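Local atomic coordinates of activator of Hsp90 ATPase homologue 1/2-like C-terminal domain-containing protein (Staphylococcus saprophyticus subsp. saprophyticus, PDB entry 3Q6A), a protein that is of unknown function but belongs to the AHA1 family, related to the C-terminal domain of activators of the Hsp90 ATPase. Residues M7-P12 with S117-Y122. Numbering follows the deposited sequence.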
loop_
_atom_site.group_PDB
_atom_site.type_symbol
_atom_site.label_atom_id
_atom_site.label_comp_id
_atom_site.label_asym_id
_atom_site.label_seq_id
_atom_site.Cartn_x
_atom_site.Cartn_y
_atom_site.Cartn_z
HETATM N N MSE D 7 4.857 -4.330 7.823
HETATM C CA MSE D 7 5.321 -4.610 6.465
HETATM C C MSE D 7 6.670 -5.321 6.482
HETATM O O MSE D 7 7.612 -4.865 7.122
HETATM C CB MSE D 7 5.471 -3.318 5.663
HETATM C CG MSE D 7 5.921 -3.535 4.210
HETATM SE SE MSE D 7 4.634 -4.291 3.158
HETATM C CE MSE D 7 3.479 -2.828 2.952
ATOM N N GLN D 8 6.747 -6.430 5.765
ATOM C CA GLN D 8 7.987 -7.186 5.662
ATOM C C GLN D 8 8.836 -6.568 4.566
ATOM O O GLN D 8 8.330 -6.245 3.489
ATOM C CB GLN D 8 7.684 -8.657 5.336
ATOM C CG GLN D 8 8.893 -9.429 4.825
ATOM C CD GLN D 8 9.954 -9.676 5.889
ATOM O OE1 GLN D 8 11.142 -9.732 5.576
ATOM N NE2 GLN D 8 9.528 -9.851 7.145
ATOM N N VAL D 9 10.115 -6.348 4.862
ATOM C CA VAL D 9 11.059 -5.800 3.899
ATOM C C VAL D 9 12.280 -6.725 3.940
ATOM O O VAL D 9 12.899 -6.901 4.991
ATOM C CB VAL D 9 11.488 -4.370 4.253
ATOM C CG1 VAL D 9 12.288 -3.809 3.114
ATOM C CG2 VAL D 9 10.251 -3.489 4.531
ATOM N N ASP D 10 12.625 -7.296 2.789
ATOM C CA ASP D 10 13.716 -8.272 2.700
ATOM C C ASP D 10 15.160 -7.766 2.698
ATOM O O ASP D 10 15.956 -8.113 1.813
ATOM C CB ASP D 10 13.492 -9.173 1.477
ATOM C CG ASP D 10 12.169 -9.931 1.531
ATOM O OD1 ASP D 10 11.532 -10.016 2.608
ATOM O OD2 ASP D 10 11.761 -10.475 0.481
ATOM N N VAL D 11 15.492 -6.937 3.687
ATOM C CA VAL D 11 16.849 -6.410 3.847
ATOM C C VAL D 11 17.106 -6.344 5.344
ATOM O O VAL D 11 16.171 -6.423 6.126
ATOM C CB VAL D 11 17.029 -4.989 3.256
ATOM C CG1 VAL D 11 16.840 -5.011 1.753
ATOM C CG2 VAL D 11 16.066 -4.028 3.910
ATOM N N PRO D 12 18.382 -6.228 5.760
ATOM C CA PRO D 12 18.695 -6.161 7.192
ATOM C C PRO D 12 18.067 -4.943 7.871
ATOM O O PRO D 12 17.906 -3.891 7.260
ATOM C CB PRO D 12 20.225 -6.112 7.220
ATOM C CG PRO D 12 20.607 -6.859 5.978
ATOM C CD PRO D 12 19.614 -6.299 4.964
ATOM N N SER D 117 4.715 0.374 1.499
ATOM C CA SER D 117 4.839 -0.330 0.219
ATOM C C SER D 117 5.917 0.348 -0.598
ATOM O O SER D 117 6.713 -0.312 -1.254
ATOM C CB SER D 117 3.512 -0.300 -0.565
ATOM O OG SER D 117 2.527 -1.010 0.155
ATOM N N CYS D 118 5.938 1.675 -0.568
ATOM C CA CYS D 118 6.963 2.430 -1.278
ATOM C C CYS D 118 8.314 2.091 -0.641
ATOM O O CYS D 118 9.320 1.955 -1.330
ATOM C CB CYS D 118 6.711 3.926 -1.143
ATOM S SG CYS D 118 5.244 4.501 -2.019
ATOM N N LEU D 119 8.325 1.976 0.683
ATOM C CA LEU D 119 9.551 1.631 1.403
ATOM C C LEU D 119 10.096 0.285 0.904
ATOM O O LEU D 119 11.272 0.171 0.530
ATOM C CB LEU D 119 9.269 1.548 2.898
ATOM C CG LEU D 119 10.429 1.033 3.755
ATOM C CD1 LEU D 119 11.582 2.041 3.705
ATOM C CD2 LEU D 119 9.958 0.767 5.161
ATOM N N LYS D 120 9.229 -0.720 0.889
ATOM C CA LYS D 120 9.590 -2.076 0.475
ATOM C C LYS D 120 10.174 -2.111 -0.934
ATOM O O LYS D 120 11.221 -2.745 -1.188
ATOM C CB LYS D 120 8.360 -2.982 0.587
ATOM C CG LYS D 120 8.603 -4.458 0.239
ATOM C CD LYS D 120 7.318 -5.269 0.309
ATOM C CE LYS D 120 7.550 -6.749 -0.041
ATOM N NZ LYS D 120 8.379 -7.483 0.997
ATOM N N VAL D 121 9.520 -1.412 -1.856
ATOM C CA VAL D 121 9.994 -1.369 -3.228
ATOM C C VAL D 121 11.350 -0.669 -3.348
ATOM O O VAL D 121 12.234 -1.125 -4.076
ATOM C CB VAL D 121 9.000 -0.630 -4.132
ATOM C CG1 VAL D 121 9.549 -0.555 -5.548
ATOM C CG2 VAL D 121 7.655 -1.348 -4.102
ATOM N N TYR D 122 11.507 0.446 -2.642
ATOM C CA TYR D 122 12.760 1.194 -2.696
ATOM C C TYR D 122 13.952 0.373 -2.182
ATOM O O TYR D 122 15.019 0.369 -2.804
ATOM C CB TYR D 122 12.618 2.498 -1.899
ATOM C CG TYR D 122 13.917 3.232 -1.617
ATOM C CD1 TYR D 122 14.691 3.740 -2.658
ATOM C CD2 TYR D 122 14.374 3.402 -0.307
ATOM C CE1 TYR D 122 15.902 4.404 -2.404
ATOM C CE2 TYR D 122 15.585 4.068 -0.040
ATOM C CZ TYR D 122 16.340 4.561 -1.098
ATOM O OH TYR D 122 17.548 5.190 -0.859
#
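Strand 3-9, an outermost strand of the antiparallel sheet, lies along the C-terminal half of helix 102-125. Over residues 7-9 and 117-122 the two axes approach to 8.4 Å and run nearly parallel, at 10°. This is the long C-terminal helix packed on the sheet, as in the Bet v 1-like fold. K120 carries most of the contact. Its chain is extended through CE and bends at the tip (chi4 68°), so that K120 NZ donates a hydrogen bond to Q8 O at 2.8 Å. The ammonium approaches from above the carbonyl plane, 47° out of it. The M7 side chain, a selenomethionine, crosses the K120 chain at about a right angle. M7 SE lies 4.0 Å from K120 CD, and M7 CE comes within 3.5 Å of S117 OG. That hydroxyl is hydrogen-bonded to V113 O. V9 packs more loosely: V9 CG1 is 4.2 Å from K120 CA, and CG2 faces L119 CD2. Y114 of the second subunit also packs on M7. The solvent side is looser still. There D10 OD1 stays 4.4 Å from K120 NZ, too far for a salt bridge. E124 forms the salt bridge with K120 NZ, and also accepts a hydrogen bond from D10 N. A buried lysine thus has a carbonyl and a carboxylate for partners, which probably favours its charged form.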